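Local coordinates for protein beta-L-arabinobiosidase (Bacteroides thetaiotaomicron, PDB 5MQR) that probably hydrolyses glycosidic bonds of plant pectin side chains, combining sialidase-like and six-hairpin-type glycosidase domains in one chain, at residues 823-828 with 888-893. Residues are numbered along the deposited sequence; the frame is centred on the assembly and turned at random.
Sequences NSYMYG and GYIPWY
Ile-890 turns its two branches onto neighbouring residues of helix 820-839, Ser-824 and Tyr-825. From its CB, the methyl CG2 stands anti to the backbone N and settles between the two partners, with CG2 3.6 Å from CB of Ser-824 and 3.7 Å from CE1 of Tyr-825. The ring atom CD1 of Tyr-825 lies a little further from this methyl. The other branch leaves through CG1, beside the backbone N (chi1 -65°), and extends to CD1, which rests 4.0 Å from OH of Tyr-825; the isoleucine thus meets the ring at CE1 with one branch and reaches its hydroxyl end with the other. That hydroxyl is hydrogen-bonded to Gln-953 of helix 948-964, a residue that Ile-890 also touches. With an alanine at Tyr-825, Gln-953 would probably lose this partner and a gap would open beside both branches of Ile-890. Next in sequence, Pro-891 sets its ring against Ser-824, its CG 3.5 Å from OG of the serine. OG also comes within 3.3 Å of Pro-891 N, but the proline nitrogen, a tertiary amide, carries no hydrogen, and this is packing alone; the hydroxyl bonds back to the carbonyl of Pro-820, one turn earlier in its own helix. The backbones come close here, 5.2 Å between CA of Ser-824 and CA of Pro-891, with the serine side chain directed at the other segment. This buried packing joins helix 820-839 to the segment 888-893 within the MGH1-like glycoside hydrolase domain, whose family folds as an (alpha/alpha)6 barrel.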
ATOM      1  N   ASN A 823      44.943   4.838   7.758  1.00 28.79           N
ATOM      2  CA  ASN A 823      45.256   4.133   6.504  1.00 29.28           C
ATOM      3  C   ASN A 823      44.019   3.751   5.675  1.00 28.95           C
ATOM      4  O   ASN A 823      44.043   3.906   4.459  1.00 29.70           O
ATOM      5  CB  ASN A 823      46.160   2.928   6.747  1.00 29.69           C
ATOM      6  CG  ASN A 823      47.575   3.353   7.074  1.00 30.33           C
ATOM      7  OD1 ASN A 823      48.292   3.831   6.185  1.00 30.79           O
ATOM      8  ND2 ASN A 823      47.971   3.249   8.360  1.00 29.98           N
ATOM      9  N   SER A 824      42.958   3.276   6.319  1.00 27.74           N
ATOM     10  CA  SER A 824      41.743   2.943   5.607  1.00 27.31           C
ATOM     11  C   SER A 824      41.056   4.223   5.131  1.00 26.85           C
ATOM     12  O   SER A 824      40.501   4.261   4.036  1.00 26.15           O
ATOM     13  CB  SER A 824      40.797   2.152   6.510  1.00 26.79           C
ATOM     14  OG  SER A 824      41.354   0.911   6.873  1.00 27.20           O
ATOM     15  N   TYR A 825      41.077   5.251   5.981  1.00 26.57           N
ATOM     16  CA  TYR A 825      40.455   6.515   5.647  1.00 26.66           C
ATOM     17  C   TYR A 825      41.094   7.102   4.377  1.00 26.99           C
ATOM     18  O   TYR A 825      40.398   7.592   3.487  1.00 26.60           O
ATOM     19  CB  TYR A 825      40.591   7.560   6.769  1.00 26.53           C
ATOM     20  CG  TYR A 825      40.003   7.268   8.134  1.00 25.81           C
ATOM     21  CD1 TYR A 825      39.079   6.243   8.358  1.00 25.48           C
ATOM     22  CD2 TYR A 825      40.348   8.073   9.201  1.00 25.90           C
ATOM     23  CE1 TYR A 825      38.557   6.012   9.620  1.00 24.64           C
ATOM     24  CE2 TYR A 825      39.827   7.864  10.461  1.00 25.54           C
ATOM     25  CZ  TYR A 825      38.945   6.826  10.676  1.00 24.92           C
ATOM     26  OH  TYR A 825      38.459   6.653  11.952  1.00 24.29           O
HETATM   27  N   MSE A 826      42.414   7.053   4.309  1.00 27.95           N
HETATM   28  CA  MSE A 826      43.138   7.625   3.177  1.00 28.68           C
HETATM   29  C   MSE A 826      42.916   6.753   1.974  1.00 28.66           C
HETATM   30  O   MSE A 826      42.723   7.290   0.875  1.00 28.30           O
HETATM   31  CB  MSE A 826      44.601   7.854   3.491  1.00 29.88           C
HETATM   32  CG  MSE A 826      44.766   8.892   4.618  1.00 30.27           C
HETATM   33 SE   MSE A 826      44.060  10.668   4.178  1.00 30.60          SE
HETATM   34  CE  MSE A 826      45.375  11.226   2.836  1.00 31.54           C
ATOM     35  N   TYR A 827      42.883   5.425   2.162  1.00 28.08           N
ATOM     36  CA  TYR A 827      42.454   4.531   1.077  1.00 28.15           C
ATOM     37  C   TYR A 827      41.103   4.992   0.506  1.00 28.05           C
ATOM     38  O   TYR A 827      40.964   5.202  -0.707  1.00 28.38           O
ATOM     39  CB  TYR A 827      42.349   3.068   1.532  1.00 27.56           C
ATOM     40  CG  TYR A 827      41.680   2.216   0.497  1.00 27.14           C
ATOM     41  CD1 TYR A 827      42.378   1.768  -0.622  1.00 27.69           C
ATOM     42  CD2 TYR A 827      40.329   1.897   0.599  1.00 26.35           C
ATOM     43  CE1 TYR A 827      41.756   1.003  -1.606  1.00 27.67           C
ATOM     44  CE2 TYR A 827      39.702   1.131  -0.377  1.00 26.59           C
ATOM     45  CZ  TYR A 827      40.414   0.687  -1.473  1.00 27.30           C
ATOM     46  OH  TYR A 827      39.775  -0.062  -2.426  1.00 27.83           O
ATOM     47  N   GLY A 828      40.120   5.131   1.396  1.00 27.58           N
ATOM     48  CA  GLY A 828      38.782   5.594   1.048  1.00 27.08           C
ATOM     49  C   GLY A 828      38.753   6.939   0.340  1.00 27.56           C
ATOM     50  O   GLY A 828      38.030   7.099  -0.656  1.00 27.77           O
ATOM     51  N   GLY A 888      40.126  -2.389  13.651  1.00 26.83           N
ATOM     52  CA  GLY A 888      40.461  -3.431  12.675  1.00 27.11           C
ATOM     53  C   GLY A 888      39.367  -3.785  11.671  1.00 26.58           C
ATOM     54  O   GLY A 888      39.640  -4.495  10.690  1.00 26.94           O
ATOM     55  N   TYR A 889      38.131  -3.339  11.928  1.00 25.27           N
ATOM     56  CA  TYR A 889      37.051  -3.507  10.978  1.00 24.54           C
ATOM     57  C   TYR A 889      36.923  -2.352   9.992  1.00 24.04           C
ATOM     58  O   TYR A 889      36.265  -2.517   8.983  1.00 23.78           O
ATOM     59  CB  TYR A 889      35.719  -3.753  11.687  1.00 24.09           C
ATOM     60  CG  TYR A 889      35.647  -5.087  12.415  1.00 24.30           C
ATOM     61  CD1 TYR A 889      35.848  -6.303  11.746  1.00 24.66           C
ATOM     62  CD2 TYR A 889      35.358  -5.132  13.778  1.00 24.17           C
ATOM     63  CE1 TYR A 889      35.786  -7.512  12.439  1.00 24.97           C
ATOM     64  CE2 TYR A 889      35.291  -6.328  14.468  1.00 24.28           C
ATOM     65  CZ  TYR A 889      35.513  -7.508  13.812  1.00 24.67           C
ATOM     66  OH  TYR A 889      35.430  -8.662  14.550  1.00 25.02           O
ATOM     67  N   ILE A 890      37.611  -1.234  10.226  1.00 24.18           N
ATOM     68  CA  ILE A 890      37.508  -0.037   9.372  1.00 23.74           C
ATOM     69  C   ILE A 890      37.915  -0.290   7.912  1.00 24.36           C
ATOM     70  O   ILE A 890      37.307   0.273   7.032  1.00 23.86           O
ATOM     71  CB  ILE A 890      38.258   1.165   9.975  1.00 23.77           C
ATOM     72  CG1 ILE A 890      37.596   1.584  11.297  1.00 23.54           C
ATOM     73  CG2 ILE A 890      38.218   2.395   9.075  1.00 23.68           C
ATOM     74  CD1 ILE A 890      38.390   2.635  12.061  1.00 23.81           C
ATOM     75  N   PRO A 891      38.882  -1.187   7.632  1.00 25.04           N
ATOM     76  CA  PRO A 891      39.104  -1.467   6.212  1.00 25.55           C
ATOM     77  C   PRO A 891      37.821  -1.779   5.407  1.00 25.17           C
ATOM     78  O   PRO A 891      37.697  -1.313   4.262  1.00 25.30           O
ATOM     79  CB  PRO A 891      40.045  -2.668   6.238  1.00 26.31           C
ATOM     80  CG  PRO A 891      40.810  -2.485   7.514  1.00 26.53           C
ATOM     81  CD  PRO A 891      39.755  -2.006   8.479  1.00 25.71           C
ATOM     82  N   TRP A 892      36.889  -2.534   5.996  1.00 24.30           N
ATOM     83  CA  TRP A 892      35.612  -2.850   5.336  1.00 23.75           C
ATOM     84  C   TRP A 892      34.613  -1.682   5.237  1.00 22.86           C
ATOM     85  O   TRP A 892      33.713  -1.718   4.415  1.00 22.56           O
ATOM     86  CB  TRP A 892      34.915  -4.028   6.010  1.00 23.38           C
ATOM     87  CG  TRP A 892      35.574  -5.294   5.702  1.00 24.15           C
ATOM     88  CD1 TRP A 892      35.441  -6.027   4.565  1.00 24.31           C
ATOM     89  CD2 TRP A 892      36.505  -5.986   6.520  1.00 24.43           C
ATOM     90  NE1 TRP A 892      36.207  -7.139   4.633  1.00 24.78           N
ATOM     91  CE2 TRP A 892      36.867  -7.154   5.828  1.00 24.95           C
ATOM     92  CE3 TRP A 892      37.034  -5.757   7.794  1.00 24.54           C
ATOM     93  CZ2 TRP A 892      37.762  -8.086   6.343  1.00 25.58           C
ATOM     94  CZ3 TRP A 892      37.942  -6.683   8.317  1.00 24.93           C
ATOM     95  CH2 TRP A 892      38.297  -7.832   7.583  1.00 25.65           C
ATOM     96  N   TYR A 893      34.768  -0.664   6.061  1.00 22.52           N
ATOM     97  CA  TYR A 893      34.026   0.597   5.891  1.00 22.18           C
ATOM     98  C   TYR A 893      34.225   1.186   4.485  1.00 22.25           C
ATOM     99  O   TYR A 893      33.341   1.857   3.966  1.00 21.29           O
ATOM    100  CB  TYR A 893      34.461   1.611   6.964  1.00 21.83           C
ATOM    101  CG  TYR A 893      33.628   2.839   7.080  1.00 21.04           C
ATOM    102  CD1 TYR A 893      33.822   3.891   6.224  1.00 21.14           C
ATOM    103  CD2 TYR A 893      32.696   2.981   8.104  1.00 20.66           C
ATOM    104  CE1 TYR A 893      33.049   5.032   6.310  1.00 21.05           C
ATOM    105  CE2 TYR A 893      31.935   4.130   8.228  1.00 20.35           C
ATOM    106  CZ  TYR A 893      32.116   5.162   7.321  1.00 20.62           C
ATOM    107  OH  TYR A 893      31.385   6.334   7.401  1.00 20.42           O
TER